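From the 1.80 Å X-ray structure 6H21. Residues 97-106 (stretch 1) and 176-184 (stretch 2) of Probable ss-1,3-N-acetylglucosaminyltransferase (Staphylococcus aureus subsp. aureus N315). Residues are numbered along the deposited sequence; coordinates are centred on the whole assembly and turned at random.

Stretch 1 97-106: GLKMSKAEYV
Stretch 2, residues 176-184: KMFKKSVID

A buried lysine can fasten the start of one helix to the end of another when carbonyl groups receive its ammonium, and Lys-180 of this probable N-acetylglucosaminyltransferase is a clear example. In stretch 1 a helix runs through Met-100; Ser-101 leaves helical geometry (phi/psi -85/133), and a loop leads to a strand at Tyr-105 (-128/150) and Val-106 (-111/157). Stretch 2 offers an antiparallel strand, residues 177-179, then turns into a helix at Lys-180 (-68/-35), with Lys-179 as N-cap residue.

The register pairs Val-106 with Phe-178 through two hydrogen bonds, Val-106 N to Phe-178 O (2.9 Å) and Phe-178 N to Val-106 O (2.8 Å). Tyr-105 faces Lys-179 as the non-hydrogen-bonded pair, CA to CA 4.4 Å. One further bond, Lys-180 N to Glu-104 O (3.0 Å, nearly linear), carries the pairing into the first helical residue.

Lys-180, with the largest covered area, points its CB toward stretch 1 and adopts t, p, t, m. Its NZ donates to Leu-98 O (2.9 Å) and Ser-101 O (2.8 Å), and forms a salt bridge with Asp-184 OD1 (3.0 Å), so the buried charge is well compensated. The aliphatic part also packs: Lys-180 CD lies 3.6 Å from Val-106 CG1.

Val-106 (m), compact and branched, suits the buried sheet face it shares with Phe-178. Its CG2 meets Phe-178 CB at 4.0 Å and Ile-183 (m, t) CD1 at 3.9 Å; the latter atom also reaches Leu-98 (m, t) CD2 (4.1 Å).

Tyr-105 (chi1 m, chi2 -86°) occupies the other face with Lys-179, combining an apolar ring with a hydroxyl that reaches water. Its CB packs 3.7 Å from Met-177 (t, t, m) CG, while Met-177 SD sits obliquely 4.6 Å from the ring centroid. At the polar end, a water donates to Tyr-105 OH (2.7 Å) and accepts from Lys-179 NZ (2.9 Å). Between them the two stretches bury 574 Å², both sides summed.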

# COMPACT_ATOMS: atom_id res chain seq x y z
N GLY C 97 -13.29 17.43 -45.24
CA GLY C 97 -14.65 16.97 -45.49
C GLY C 97 -15.72 17.85 -44.87
O GLY C 97 -16.72 18.15 -45.52
N LEU C 98 -15.54 18.26 -43.61
CA LEU C 98 -16.51 19.15 -42.92
C LEU C 98 -16.72 20.46 -43.71
O LEU C 98 -17.87 20.90 -43.91
CB LEU C 98 -16.01 19.43 -41.50
CG LEU C 98 -16.13 18.24 -40.55
CD1 LEU C 98 -15.40 18.49 -39.24
CD2 LEU C 98 -17.60 17.91 -40.31
N LYS C 99 -15.63 21.06 -44.18
CA LYS C 99 -15.66 22.34 -44.93
C LYS C 99 -16.39 22.15 -46.27
O LYS C 99 -17.03 23.08 -46.77
CB LYS C 99 -14.24 22.87 -45.11
N MET C 100 -16.31 20.95 -46.85
CA MET C 100 -16.93 20.64 -48.13
C MET C 100 -18.44 20.38 -47.99
O MET C 100 -19.18 20.59 -48.94
CB MET C 100 -16.27 19.41 -48.77
CG MET C 100 -14.90 19.75 -49.32
SD MET C 100 -13.94 18.30 -49.84
CE MET C 100 -14.88 17.80 -51.28
N SER C 101 -18.89 19.89 -46.83
CA SER C 101 -20.30 19.53 -46.66
C SER C 101 -21.13 20.77 -46.27
O SER C 101 -20.76 21.51 -45.37
CB SER C 101 -20.46 18.43 -45.64
OG SER C 101 -21.83 18.25 -45.32
N LYS C 102 -22.25 20.95 -46.94
CA LYS C 102 -23.26 21.91 -46.56
C LYS C 102 -24.54 21.14 -46.25
O LYS C 102 -25.62 21.66 -46.41
CB LYS C 102 -23.47 22.95 -47.67
CG LYS C 102 -22.28 23.87 -47.95
N ALA C 103 -24.40 19.89 -45.79
CA ALA C 103 -25.55 19.03 -45.50
C ALA C 103 -26.09 19.34 -44.09
O ALA C 103 -25.49 20.11 -43.32
CB ALA C 103 -25.15 17.58 -45.64
N GLU C 104 -27.24 18.73 -43.78
CA GLU C 104 -27.94 18.88 -42.51
C GLU C 104 -27.17 18.12 -41.42
O GLU C 104 -26.98 18.62 -40.33
CB GLU C 104 -29.36 18.33 -42.65
CG GLU C 104 -30.27 18.72 -41.50
CD GLU C 104 -31.73 18.30 -41.62
OE1 GLU C 104 -32.44 18.44 -40.60
OE2 GLU C 104 -32.16 17.82 -42.71
N TYR C 105 -26.75 16.89 -41.76
CA TYR C 105 -25.97 16.03 -40.90
C TYR C 105 -24.72 15.53 -41.64
O TYR C 105 -24.76 15.34 -42.85
CB TYR C 105 -26.80 14.81 -40.48
CG TYR C 105 -27.91 15.08 -39.50
CD1 TYR C 105 -27.67 15.09 -38.14
CD2 TYR C 105 -29.21 15.28 -39.93
CE1 TYR C 105 -28.69 15.32 -37.23
CE2 TYR C 105 -30.25 15.50 -39.03
CZ TYR C 105 -29.98 15.53 -37.67
OH TYR C 105 -30.98 15.74 -36.77
N VAL C 106 -23.64 15.28 -40.89
CA VAL C 106 -22.52 14.52 -41.39
C VAL C 106 -22.46 13.16 -40.67
O VAL C 106 -22.97 12.97 -39.55
CB VAL C 106 -21.19 15.28 -41.25
CG1 VAL C 106 -21.20 16.60 -42.02
CG2 VAL C 106 -20.79 15.48 -39.79
N LYS C 176 -20.66 8.08 -36.20
CA LYS C 176 -21.96 8.50 -35.71
C LYS C 176 -22.50 9.59 -36.65
O LYS C 176 -21.76 10.13 -37.48
CB LYS C 176 -21.81 9.09 -34.30
CG LYS C 176 -21.36 8.10 -33.22
CD LYS C 176 -21.07 8.76 -31.90
CE LYS C 176 -20.85 7.77 -30.77
NZ LYS C 176 -19.69 6.87 -31.01
N MET C 177 -23.77 9.97 -36.46
CA MET C 177 -24.39 11.02 -37.27
C MET C 177 -24.51 12.30 -36.43
O MET C 177 -25.19 12.33 -35.43
CB MET C 177 -25.76 10.56 -37.79
CG MET C 177 -26.44 11.56 -38.70
SD MET C 177 -27.92 10.91 -39.51
CE MET C 177 -27.21 9.66 -40.56
N PHE C 178 -23.82 13.36 -36.86
CA PHE C 178 -23.69 14.64 -36.17
C PHE C 178 -24.40 15.76 -36.96
O PHE C 178 -24.17 15.91 -38.12
CB PHE C 178 -22.22 15.04 -36.08
CG PHE C 178 -21.31 14.20 -35.22
CD1 PHE C 178 -20.68 13.07 -35.73
CD2 PHE C 178 -21.03 14.58 -33.92
CE1 PHE C 178 -19.81 12.33 -34.95
CE2 PHE C 178 -20.16 13.82 -33.14
CZ PHE C 178 -19.55 12.71 -33.66
N LYS C 179 -25.18 16.60 -36.27
CA LYS C 179 -25.83 17.76 -36.89
C LYS C 179 -24.77 18.81 -37.23
O LYS C 179 -24.00 19.24 -36.38
CB LYS C 179 -26.91 18.34 -35.96
CG LYS C 179 -27.66 19.52 -36.55
CD LYS C 179 -28.85 19.95 -35.73
CE LYS C 179 -30.13 19.27 -36.17
NZ LYS C 179 -31.28 19.69 -35.35
N LYS C 180 -24.75 19.23 -38.49
CA LYS C 180 -23.66 20.03 -39.04
C LYS C 180 -23.63 21.44 -38.42
O LYS C 180 -22.56 22.02 -38.23
CB LYS C 180 -23.79 20.09 -40.57
CG LYS C 180 -22.64 20.81 -41.28
CD LYS C 180 -21.31 20.08 -41.16
CE LYS C 180 -20.10 20.94 -41.46
NZ LYS C 180 -20.30 21.86 -42.60
N SER C 181 -24.80 22.00 -38.10
CA SER C 181 -24.89 23.39 -37.62
C SER C 181 -24.17 23.54 -36.26
O SER C 181 -23.60 24.58 -35.95
CB SER C 181 -26.33 23.85 -37.56
OG SER C 181 -27.08 23.01 -36.68
N VAL C 182 -24.20 22.48 -35.44
CA VAL C 182 -23.52 22.47 -34.15
C VAL C 182 -22.00 22.56 -34.39
O VAL C 182 -21.28 23.30 -33.70
CB VAL C 182 -23.90 21.21 -33.34
CG1 VAL C 182 -23.07 21.06 -32.08
CG2 VAL C 182 -25.39 21.17 -33.00
N ILE C 183 -21.52 21.78 -35.36
CA ILE C 183 -20.11 21.77 -35.74
C ILE C 183 -19.71 23.16 -36.28
O ILE C 183 -18.65 23.66 -35.92
CB ILE C 183 -19.83 20.62 -36.73
CG1 ILE C 183 -19.85 19.26 -36.02
CG2 ILE C 183 -18.52 20.83 -37.49
CD1 ILE C 183 -20.02 18.08 -36.96
N ASP C 184 -20.56 23.77 -37.11
CA ASP C 184 -20.26 25.07 -37.78
C ASP C 184 -20.25 26.24 -36.77
O ASP C 184 -19.27 26.98 -36.67
CB ASP C 184 -21.25 25.38 -38.91
CG ASP C 184 -21.21 24.38 -40.05
OD1 ASP C 184 -20.21 23.64 -40.16
OD2 ASP C 184 -22.18 24.35 -40.83
O HOH W 1 -27.38 21.19 -39.60
O HOH W 2 -32.85 17.72 -36.72